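Local coordinates for protein putative N-acetylmuramoyl-L-alanine amidase,autolysin cwp6 (Peptoclostridium difficile, PDB 5J72) that probably hydrolyses the amide bond between N-acetylmuramic acid and L-alanine in peptidoglycan, and carries three cell-wall-binding CWB2 modules that hold it at the bacterial surface, at residues H256-I261 / D283-I288; Y544-D549 / G585-Y590; R140-V145 / P193-A198. All coordinates share one frame; numbering follows the deposited sequence.

Followed from the N terminus, the chain closes three separate loops that neither nest nor cross. Contact 3 comes first: residues 140-145 and 193-198, with 47 residues between them, bring two nearly parallel helices of the first CWB2 module side by side. Contact 1 follows in the second module, where only 21 residues, mostly helix 270-283, separate 256-261 from 283-288 in a beta-alpha-beta unit. The nearest atoms of these two contacts lie about 17 Å apart. Contact 2 closes a 35-residue loop in the zinc-bearing amidase domain, joining 544-549 to 585-590. It is remote from both, about 45 Å from contact 1 and 44 Å from contact 3 between nearest atoms.

Contact 1 of 3, residues H256-I261 / D283-I288; sequences HDVNKI and DQQPII
Gln285 has CG anti to its carbonyl carbon and then bends sharply at chi2 (-76°), which swings its amide back toward the main chain of 257-260. His256 takes the crowded first torsion, CG between backbone N and carbonyl carbon (chi1 52°), so that its ring comes edge-on to the end of helix 270-283. There His256 NE2 donates to Gln284 O at 2.8 Å along an almost straight line of 172°, the acceptor lying in the ring plane and the donor in the carbonyl plane. NE2 therefore bears a proton. The carbonyl is presented by Gln284, the positive-phi C-prime residue of a Schellman motif.

The Gln285 amide is gripped at both ends by main chain. Gln285 NE2 gives a straight bond to Asp257 O (3.1 Å) within both the amide plane and the carbonyl plane. Gln285 OE1 accepts two backbone N-H groups, Asn259 N at 2.8 Å and Lys260 N at 3.1 Å, each from above its carbonyl plane. Three bonds thus settle the amide's rotation and satisfy the polar end of a buried side chain. Lys260, bent at chi3, crosses Asp283 at about a right angle; Lys260 NZ forms a salt bridge to Asp283 OD2 (2.9 Å), approaching from above the carboxylate plane. Asp283 is held further by Tyr262 OH on OD2 and Lys279 on OD1.

Val258 and Pro286 meet tip to tip, Val258 CG1 to Pro286 CD 3.7 Å; Ile261 crosses Ile288 obliquely, Ile261 CG2 3.6 Å from Ile288 CG1. The contact lies at the starts of adjacent parallel strands 260-265 and 287-290, linked through helix 270-283 in a beta-alpha-beta crossover of the CWB2 fold. Strand 308-314 flanks 260-265 on its other edge, helices 241-253 and 297-306 pack on Val258 and Ile288, and helix 270-283 packs on Ile287.

Contact 2 of 3, residues Y544-D549 / G585-Y590; sequences YYKVKD and GKDYLY
The two segments run roughly antiparallel, their end-to-end directions 156° apart, and draw closest at Val547 and Asp587, whose CA atoms lie 6.2 Å from each other. Segment 544-549 leaves strand 541-544 and curls into a short 3-10 turn at 547-548, closed by Asp549 N donating to Lys546 O. Segment 585-590 is irregular up to Leu589, the N-cap of helix 590-593, which Tyr590 begins.

Asp587 carries the contact. With CG anti to the carbonyl carbon (chi1 -69°), its carboxylate points at the start of the 3-10 turn. Val547 N donates to Asp587 OD1 at 2.8 Å and 162°, meeting the syn lone pair, the side facing OD2. Two waters widen this grip. One sits between Asp587 OD1 and Tyr545 O, 2.7 Å from Asp587 OD1; the other accepts from Lys548 N (2.9 Å) and donates to Asp587 OD2 (2.8 Å). Both carboxylate oxygens thus engage successive N-H groups, one directly and one through water, an arrangement that would favour the charged form of this buried acid. Lys546 is not its ion partner: the extended side chain carries NZ to the carbonyls of Asn595 and Tyr597. Val547 crosses the acid obliquely, its CG1 3.6 Å from Asp587 OD1. Toward the start of 544-549, Leu589 crosses Tyr544 at about a right angle, Leu589 CD1 3.7 Å from Tyr544 CB, while the Tyr544 hydroxyl is bonded to Glu542.

The contact therefore ties the loop after strand 541-544 to the one before helix 590-593 in the amidase domain. Val547 also packs on Thr581, a calcium ligand of this protein, though none is bound there in this chain, and the Leu589 side chain lies about 8 Å from the bound zinc. On the Tyr545 side the ring rests on helix 554-569 and strand 574-578; Tyr590 reaches helix 511-521.

Contact 3 of 3, residues R140-V145 / P193-A198; sequences RFETAV and PESTKA
Phe141 has CG anti to the carbonyl carbon (chi1 -64°), and the ring this directs toward Pro193, at the N-cap of helix 194-203, receives the proline over one face. Pro193 CG comes down near the rim, 3.4 Å from Phe141 CD1, so the contact is off the ring's middle. At the ring edge, near its plane, stands Thr196 OG1, 3.9 Å from Phe141 CD1. Ser195 places OG in the crowded position between backbone N and carbonyl carbon (chi1 61°), close against Phe141 CB at 3.3 Å.

The helix segments are almost parallel, 20° apart, with axes 8.9 Å from each other. In this CWB2 module they belong to helices 140-151 and 194-203, layered beside edge strand 184-187 of a four-stranded parallel sheet; Leu186 touches Phe141, and Leu185 touches Thr196. Arg140, Thr143 and Ala144 also touch helix 375-387, which lies in the third CWB2 range.

Water carries the polar links. Glu142 bends at chi2, bringing Glu142 OE2 to a water that donates to it at 2.5 Å and also bonds Ser195 OG, while OE1 is taken by Thr139. A second water donates both to Phe141 O and to Thr196 OG1 (2.8 Å), whose hydroxyl also bonds Leu186 O. One turn on from Phe141, Val145 CG2, anti to its carbonyl carbon, lies 3.6 Å from Ser195 O.

Contact 1 of 3, residues H256-I261 / D283-I288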
loop_
_atom_site.group_PDB
_atom_site.type_symbol
_atom_site.label_atom_id
_atom_site.label_comp_id
_atom_site.label_asym_id
_atom_site.label_seq_id
_atom_site.Cartn_x
_atom_site.Cartn_y
_atom_site.Cartn_z
ATOM N N HIS A 256 -6.890 -1.098 25.677
ATOM C CA HIS A 256 -6.982 -2.559 25.581
ATOM C C HIS A 256 -5.550 -3.069 25.626
ATOM O O HIS A 256 -4.613 -2.298 25.418
ATOM C CB HIS A 256 -7.701 -3.028 24.304
ATOM C CG HIS A 256 -7.135 -2.417 23.066
ATOM N ND1 HIS A 256 -7.740 -1.347 22.437
ATOM C CD2 HIS A 256 -6.021 -2.710 22.349
ATOM C CE1 HIS A 256 -6.996 -1.005 21.396
ATOM N NE2 HIS A 256 -5.952 -1.808 21.315
ATOM N N ASP A 257 -5.375 -4.359 25.880
ATOM C CA ASP A 257 -4.009 -4.831 26.021
ATOM C C ASP A 257 -3.149 -4.746 24.784
ATOM O O ASP A 257 -3.586 -5.122 23.693
ATOM C CB ASP A 257 -4.023 -6.330 26.452
ATOM C CG ASP A 257 -4.540 -6.571 27.880
ATOM O OD1 ASP A 257 -4.880 -7.716 28.193
ATOM O OD2 ASP A 257 -4.612 -5.597 28.667
ATOM N N VAL A 258 -1.943 -4.286 24.964
ATOM C CA VAL A 258 -0.997 -4.324 23.877
ATOM C C VAL A 258 -0.332 -5.721 23.918
ATOM O O VAL A 258 0.338 -6.041 24.896
ATOM C CB VAL A 258 0.030 -3.204 24.002
ATOM C CG1 VAL A 258 1.237 -3.475 23.087
ATOM C CG2 VAL A 258 -0.632 -1.873 23.619
ATOM N N ASN A 259 -0.533 -6.548 22.885
ATOM C CA ASN A 259 0.117 -7.861 22.882
ATOM C C ASN A 259 0.784 -8.189 21.550
ATOM O O ASN A 259 1.249 -9.293 21.353
ATOM C CB ASN A 259 -0.873 -8.933 23.249
ATOM C CG ASN A 259 -2.052 -8.965 22.360
ATOM O OD1 ASN A 259 -2.051 -8.406 21.246
ATOM N ND2 ASN A 259 -3.147 -9.537 22.825
ATOM N N LYS A 260 0.841 -7.224 20.645
ATOM C CA LYS A 260 1.480 -7.418 19.353
ATOM C C LYS A 260 2.183 -6.108 18.983
ATOM O O LYS A 260 1.641 -5.028 19.276
ATOM C CB LYS A 260 0.404 -7.764 18.294
ATOM C CG LYS A 260 0.843 -7.419 16.875
ATOM C CD LYS A 260 0.040 -8.268 15.800
ATOM C CE LYS A 260 -1.394 -8.512 16.129
ATOM N NZ LYS A 260 -2.156 -9.045 14.918
ATOM N N ILE A 261 3.376 -6.168 18.385
ATOM C CA ILE A 261 4.018 -4.941 17.957
ATOM C C ILE A 261 4.543 -5.106 16.530
ATOM O O ILE A 261 4.860 -6.201 16.081
ATOM C CB ILE A 261 5.181 -4.493 18.885
ATOM C CG1 ILE A 261 6.277 -5.583 18.968
ATOM C CG2 ILE A 261 4.609 -4.151 20.283
ATOM C CD1 ILE A 261 7.494 -5.070 19.780
ATOM N N ASP A 283 -5.509 -3.373 13.542
ATOM C CA ASP A 283 -5.331 -4.229 14.723
ATOM C C ASP A 283 -5.354 -3.413 16.016
ATOM O O ASP A 283 -5.504 -3.988 17.067
ATOM C CB ASP A 283 -3.952 -4.886 14.685
ATOM C CG ASP A 283 -3.800 -5.977 13.614
ATOM O OD1 ASP A 283 -4.787 -6.241 12.874
ATOM O OD2 ASP A 283 -2.695 -6.570 13.530
ATOM N N GLN A 284 -5.188 -2.061 15.918
ATOM C CA GLN A 284 -5.072 -1.186 17.113
ATOM C C GLN A 284 -3.949 -1.689 17.981
ATOM O O GLN A 284 -4.098 -1.797 19.220
ATOM C CB GLN A 284 -6.406 -1.133 17.924
ATOM C CG GLN A 284 -7.504 -0.629 16.999
ATOM C CD GLN A 284 -8.848 -0.462 17.713
ATOM O OE1 GLN A 284 -8.914 -0.339 18.923
ATOM N NE2 GLN A 284 -9.931 -0.426 16.944
ATOM N N GLN A 285 -2.822 -2.019 17.350
ATOM C CA GLN A 285 -1.639 -2.479 18.121
ATOM C C GLN A 285 -0.553 -1.541 17.658
ATOM O O GLN A 285 -0.496 -1.076 16.497
ATOM C CB GLN A 285 -1.359 -3.977 17.916
ATOM C CG GLN A 285 -2.495 -4.822 18.491
ATOM C CD GLN A 285 -2.442 -4.917 20.015
ATOM O OE1 GLN A 285 -1.378 -5.018 20.636
ATOM N NE2 GLN A 285 -3.601 -4.841 20.640
ATOM N N PRO A 286 0.374 -1.195 18.553
ATOM C CA PRO A 286 1.394 -0.228 18.150
ATOM C C PRO A 286 2.533 -0.544 17.196
ATOM O O PRO A 286 2.974 -1.673 17.041
ATOM C CB PRO A 286 1.991 0.208 19.491
ATOM C CG PRO A 286 1.792 -0.977 20.407
ATOM C CD PRO A 286 0.665 -1.833 19.854
ATOM N N ILE A 287 2.998 0.540 16.593
ATOM C CA ILE A 287 4.225 0.524 15.787
ATOM C C ILE A 287 5.312 0.993 16.780
ATOM O O ILE A 287 5.194 2.065 17.394
ATOM C CB ILE A 287 4.163 1.509 14.599
ATOM C CG1 ILE A 287 3.083 1.043 13.565
ATOM C CG2 ILE A 287 5.573 1.588 13.933
ATOM C CD1 ILE A 287 2.791 2.227 12.547
ATOM N N ILE A 288 6.334 0.151 16.973
ATOM C CA ILE A 288 7.392 0.462 17.925
ATOM C C ILE A 288 8.579 0.830 17.098
ATOM O O ILE A 288 9.006 0.063 16.225
ATOM C CB ILE A 288 7.661 -0.784 18.788
ATOM C CG1 ILE A 288 6.465 -1.071 19.757
ATOM C CG2 ILE A 288 8.995 -0.572 19.577
ATOM C CD1 ILE A 288 6.274 0.002 20.885
#

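Contact 2 of 3, residues Y544-D549 / G585-Y590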
loop_
_atom_site.group_PDB
_atom_site.type_symbol
_atom_site.label_atom_id
_atom_site.label_comp_id
_atom_site.label_asym_id
_atom_site.label_seq_id
_atom_site.Cartn_x
_atom_site.Cartn_y
_atom_site.Cartn_z
ATOM N N TYR A 544 23.756 -11.114 -25.745
ATOM C CA TYR A 544 23.584 -11.624 -27.093
ATOM C C TYR A 544 22.723 -10.725 -27.875
ATOM O O TYR A 544 21.718 -10.218 -27.333
ATOM C CB TYR A 544 22.913 -13.003 -27.050
ATOM C CG TYR A 544 23.881 -14.030 -26.545
ATOM C CD1 TYR A 544 23.968 -14.321 -25.202
ATOM C CD2 TYR A 544 24.777 -14.661 -27.416
ATOM C CE1 TYR A 544 24.917 -15.202 -24.717
ATOM C CE2 TYR A 544 25.731 -15.536 -26.941
ATOM C CZ TYR A 544 25.802 -15.803 -25.589
ATOM O OH TYR A 544 26.763 -16.638 -25.085
ATOM N N TYR A 545 23.029 -10.510 -29.150
ATOM C CA TYR A 545 22.167 -9.662 -29.948
ATOM C C TYR A 545 21.938 -10.371 -31.317
ATOM O O TYR A 545 22.509 -11.432 -31.494
ATOM C CB TYR A 545 22.765 -8.233 -30.091
ATOM C CG TYR A 545 24.104 -8.218 -30.807
ATOM C CD1 TYR A 545 25.278 -8.596 -30.148
ATOM C CD2 TYR A 545 24.192 -7.851 -32.144
ATOM C CE1 TYR A 545 26.504 -8.617 -30.818
ATOM C CE2 TYR A 545 25.415 -7.856 -32.814
ATOM C CZ TYR A 545 26.563 -8.241 -32.150
ATOM O OH TYR A 545 27.757 -8.227 -32.841
ATOM N N LYS A 546 21.118 -9.827 -32.219
ATOM C CA LYS A 546 20.787 -10.561 -33.447
ATOM C C LYS A 546 21.981 -10.567 -34.444
ATOM O O LYS A 546 22.609 -9.528 -34.669
ATOM C CB LYS A 546 19.583 -9.935 -34.104
ATOM C CG LYS A 546 18.292 -10.041 -33.322
ATOM C CD LYS A 546 17.175 -9.508 -34.127
ATOM C CE LYS A 546 15.865 -9.696 -33.451
ATOM N NZ LYS A 546 14.701 -9.283 -34.331
ATOM N N VAL A 547 22.281 -11.732 -35.025
ATOM C CA VAL A 547 23.407 -11.851 -35.952
ATOM C C VAL A 547 23.252 -10.877 -37.117
ATOM O O VAL A 547 24.246 -10.339 -37.556
ATOM C CB VAL A 547 23.512 -13.338 -36.415
ATOM C CG1 VAL A 547 22.358 -13.681 -37.342
ATOM C CG2 VAL A 547 24.865 -13.582 -37.092
ATOM N N LYS A 548 22.040 -10.620 -37.597
ATOM C CA LYS A 548 21.824 -9.699 -38.703
ATOM C C LYS A 548 22.427 -8.303 -38.448
ATOM O O LYS A 548 22.697 -7.569 -39.400
ATOM C CB LYS A 548 20.324 -9.564 -38.981
ATOM C CG LYS A 548 19.616 -8.501 -38.145
ATOM C CD LYS A 548 18.157 -8.401 -38.508
ATOM C CE LYS A 548 17.542 -7.169 -37.898
ATOM N NZ LYS A 548 16.115 -7.052 -38.253
ATOM N N ASP A 549 22.625 -7.927 -37.164
ATOM C CA ASP A 549 23.188 -6.614 -36.782
ATOM C C ASP A 549 24.661 -6.766 -36.389
ATOM O O ASP A 549 25.209 -5.868 -35.752
ATOM C CB ASP A 549 22.400 -6.012 -35.567
ATOM C CG ASP A 549 20.951 -5.667 -35.876
ATOM O OD1 ASP A 549 20.629 -5.475 -37.048
ATOM O OD2 ASP A 549 20.124 -5.586 -34.913
ATOM N N GLY A 585 22.327 -20.730 -40.002
ATOM C CA GLY A 585 22.639 -19.317 -40.142
ATOM C C GLY A 585 21.826 -18.363 -39.275
ATOM O O GLY A 585 22.262 -17.223 -39.051
ATOM N N LYS A 586 20.641 -18.810 -38.775
ATOM C CA LYS A 586 19.766 -17.960 -37.947
ATOM C C LYS A 586 20.239 -17.935 -36.506
ATOM O O LYS A 586 21.063 -18.736 -36.114
ATOM C CB LYS A 586 18.319 -18.457 -38.078
ATOM C CG LYS A 586 17.929 -18.554 -39.561
ATOM C CD LYS A 586 16.557 -18.003 -39.889
ATOM C CE LYS A 586 15.815 -18.931 -40.850
ATOM N NZ LYS A 586 14.377 -18.545 -40.997
ATOM N N ASP A 587 19.729 -16.964 -35.699
ATOM C CA ASP A 587 20.117 -16.853 -34.286
ATOM C C ASP A 587 19.735 -18.104 -33.529
ATOM O O ASP A 587 18.658 -18.676 -33.773
ATOM C CB ASP A 587 19.374 -15.658 -33.625
ATOM C CG ASP A 587 19.885 -14.339 -34.191
ATOM O OD1 ASP A 587 21.045 -14.046 -33.992
ATOM O OD2 ASP A 587 19.093 -13.616 -34.822
ATOM N N TYR A 588 20.591 -18.509 -32.676
ATOM C CA TYR A 588 20.380 -19.698 -31.854
ATOM C C TYR A 588 19.231 -19.487 -30.832
ATOM O O TYR A 588 18.407 -20.380 -30.630
ATOM C CB TYR A 588 21.660 -19.916 -31.127
ATOM C CG TYR A 588 21.583 -20.993 -30.078
ATOM C CD1 TYR A 588 21.484 -20.672 -28.735
ATOM C CD2 TYR A 588 21.624 -22.335 -30.427
ATOM C CE1 TYR A 588 21.440 -21.661 -27.761
ATOM C CE2 TYR A 588 21.576 -23.326 -29.465
ATOM C CZ TYR A 588 21.488 -22.988 -28.132
ATOM O OH TYR A 588 21.473 -23.973 -27.178
ATOM N N LEU A 589 19.216 -18.319 -30.168
ATOM C CA LEU A 589 18.202 -18.045 -29.136
ATOM C C LEU A 589 16.853 -17.808 -29.744
ATOM O O LEU A 589 16.645 -16.929 -30.589
ATOM C CB LEU A 589 18.652 -16.790 -28.308
ATOM C CG LEU A 589 19.862 -17.041 -27.478
ATOM C CD1 LEU A 589 20.412 -15.679 -26.999
ATOM C CD2 LEU A 589 19.558 -17.927 -26.262
ATOM N N TYR A 590 15.888 -18.591 -29.297
ATOM C CA TYR A 590 14.506 -18.472 -29.766
ATOM C C TYR A 590 13.986 -17.045 -29.673
ATOM O O TYR A 590 13.359 -16.539 -30.625
ATOM C CB TYR A 590 13.606 -19.410 -28.894
ATOM C CG TYR A 590 12.214 -19.595 -29.457
ATOM C CD1 TYR A 590 11.285 -18.558 -29.428
ATOM C CD2 TYR A 590 11.834 -20.803 -30.044
ATOM C CE1 TYR A 590 10.019 -18.713 -29.968
ATOM C CE2 TYR A 590 10.567 -20.965 -30.594
ATOM C CZ TYR A 590 9.662 -19.915 -30.552
ATOM O OH TYR A 590 8.408 -20.042 -31.095
HETATM O O HOH W 1 22.688 -14.305 -31.843
HETATM O O HOH W 2 19.567 -11.955 -37.000
#

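Contact 3 of 3, residues R140-V145 / P193-A198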
loop_
_atom_site.group_PDB
_atom_site.type_symbol
_atom_site.label_atom_id
_atom_site.label_comp_id
_atom_site.label_asym_id
_atom_site.label_seq_id
_atom_site.Cartn_x
_atom_site.Cartn_y
_atom_site.Cartn_z
ATOM N N ARG A 140 -2.002 19.340 1.708
ATOM C CA ARG A 140 -2.117 18.257 2.637
ATOM C C ARG A 140 -3.180 18.608 3.742
ATOM O O ARG A 140 -3.870 17.699 4.209
ATOM C CB ARG A 140 -0.759 18.009 3.289
ATOM C CG ARG A 140 -0.190 19.238 4.008
ATOM C CD ARG A 140 1.336 19.032 4.387
ATOM N NE ARG A 140 2.093 18.779 3.150
ATOM C CZ ARG A 140 3.287 18.201 3.074
ATOM N NH1 ARG A 140 3.937 17.848 4.176
ATOM N NH2 ARG A 140 3.819 17.932 1.893
ATOM N N PHE A 141 -3.270 19.875 4.156
ATOM C CA PHE A 141 -4.243 20.279 5.200
ATOM C C PHE A 141 -5.668 20.045 4.701
ATOM O O PHE A 141 -6.457 19.500 5.450
ATOM C CB PHE A 141 -4.085 21.778 5.564
ATOM C CG PHE A 141 -2.753 22.033 6.176
ATOM C CD1 PHE A 141 -2.554 21.868 7.538
ATOM C CD2 PHE A 141 -1.656 22.384 5.380
ATOM C CE1 PHE A 141 -1.286 22.041 8.110
ATOM C CE2 PHE A 141 -0.390 22.558 5.953
ATOM C CZ PHE A 141 -0.212 22.382 7.313
ATOM N N GLU A 142 -5.999 20.479 3.436
ATOM C CA GLU A 142 -7.350 20.275 2.941
ATOM C C GLU A 142 -7.593 18.831 2.642
ATOM O O GLU A 142 -8.741 18.388 2.750
ATOM C CB GLU A 142 -7.661 21.086 1.664
ATOM C CG GLU A 142 -7.672 22.589 1.884
ATOM C CD GLU A 142 -6.276 23.188 1.889
ATOM O OE1 GLU A 142 -5.320 22.551 1.401
ATOM O OE2 GLU A 142 -6.131 24.303 2.404
ATOM N N THR A 143 -6.551 18.078 2.237
ATOM C CA THR A 143 -6.772 16.659 1.985
ATOM C C THR A 143 -7.141 15.959 3.335
ATOM O O THR A 143 -8.048 15.119 3.318
ATOM C CB THR A 143 -5.517 16.017 1.351
ATOM O OG1 THR A 143 -5.512 16.426 0.005
ATOM C CG2 THR A 143 -5.554 14.458 1.358
ATOM N N ALA A 144 -6.462 16.311 4.449
ATOM C CA ALA A 144 -6.796 15.687 5.739
ATOM C C ALA A 144 -8.289 16.016 6.095
ATOM O O ALA A 144 -9.009 15.173 6.642
ATOM C CB ALA A 144 -5.876 16.189 6.830
ATOM N N VAL A 145 -8.746 17.200 5.742
ATOM C CA VAL A 145 -10.152 17.549 6.020
ATOM C C VAL A 145 -11.088 16.690 5.193
ATOM O O VAL A 145 -12.141 16.254 5.697
ATOM C CB VAL A 145 -10.366 19.067 5.745
ATOM C CG1 VAL A 145 -11.889 19.425 5.780
ATOM C CG2 VAL A 145 -9.623 19.892 6.835
ATOM N N PRO A 193 -4.049 26.270 10.119
ATOM C CA PRO A 193 -4.663 27.023 9.022
ATOM C C PRO A 193 -6.195 26.984 9.128
ATOM O O PRO A 193 -6.769 26.205 9.884
ATOM C CB PRO A 193 -4.169 26.311 7.774
ATOM C CG PRO A 193 -3.810 24.973 8.206
ATOM C CD PRO A 193 -3.253 25.149 9.607
ATOM N N GLU A 194 -6.851 27.807 8.331
ATOM C CA GLU A 194 -8.279 27.917 8.347
ATOM C C GLU A 194 -8.975 26.582 8.046
ATOM O O GLU A 194 -10.012 26.296 8.631
ATOM C CB GLU A 194 -8.667 28.966 7.288
ATOM C CG GLU A 194 -10.165 29.093 7.055
ATOM C CD GLU A 194 -10.983 29.487 8.323
ATOM O OE1 GLU A 194 -10.454 30.217 9.193
ATOM O OE2 GLU A 194 -12.162 29.063 8.415
ATOM N N SER A 195 -8.424 25.792 7.105
ATOM C CA SER A 195 -8.982 24.501 6.748
ATOM C C SER A 195 -9.060 23.643 8.059
ATOM O O SER A 195 -10.151 23.145 8.362
ATOM C CB SER A 195 -8.104 23.861 5.654
ATOM O OG SER A 195 -6.780 23.661 6.127
ATOM N N THR A 196 -7.996 23.522 8.836
ATOM C CA THR A 196 -8.037 22.717 10.079
ATOM C C THR A 196 -9.002 23.361 11.138
ATOM O O THR A 196 -9.766 22.665 11.789
ATOM C CB THR A 196 -6.608 22.622 10.696
ATOM O OG1 THR A 196 -5.792 21.949 9.736
ATOM C CG2 THR A 196 -6.593 21.850 12.040
ATOM N N LYS A 197 -8.941 24.710 11.286
ATOM C CA LYS A 197 -9.815 25.393 12.246
ATOM C C LYS A 197 -11.292 25.082 11.921
ATOM O O LYS A 197 -12.043 24.773 12.823
ATOM C CB LYS A 197 -9.517 26.910 12.132
ATOM C CG LYS A 197 -10.631 27.806 12.673
ATOM C CD LYS A 197 -10.218 29.324 12.539
ATOM C CE LYS A 197 -11.333 30.241 13.037
ATOM N NZ LYS A 197 -11.215 30.420 14.511
ATOM N N ALA A 198 -11.703 25.146 10.647
ATOM C CA ALA A 198 -13.106 24.935 10.311
ATOM C C ALA A 198 -13.500 23.483 10.501
ATOM O O ALA A 198 -14.650 23.215 10.882
ATOM C CB ALA A 198 -13.377 25.362 8.843
HETATM O O HOH W 3 -5.893 19.532 8.372
HETATM O O HOH W 4 -4.876 25.011 4.481
#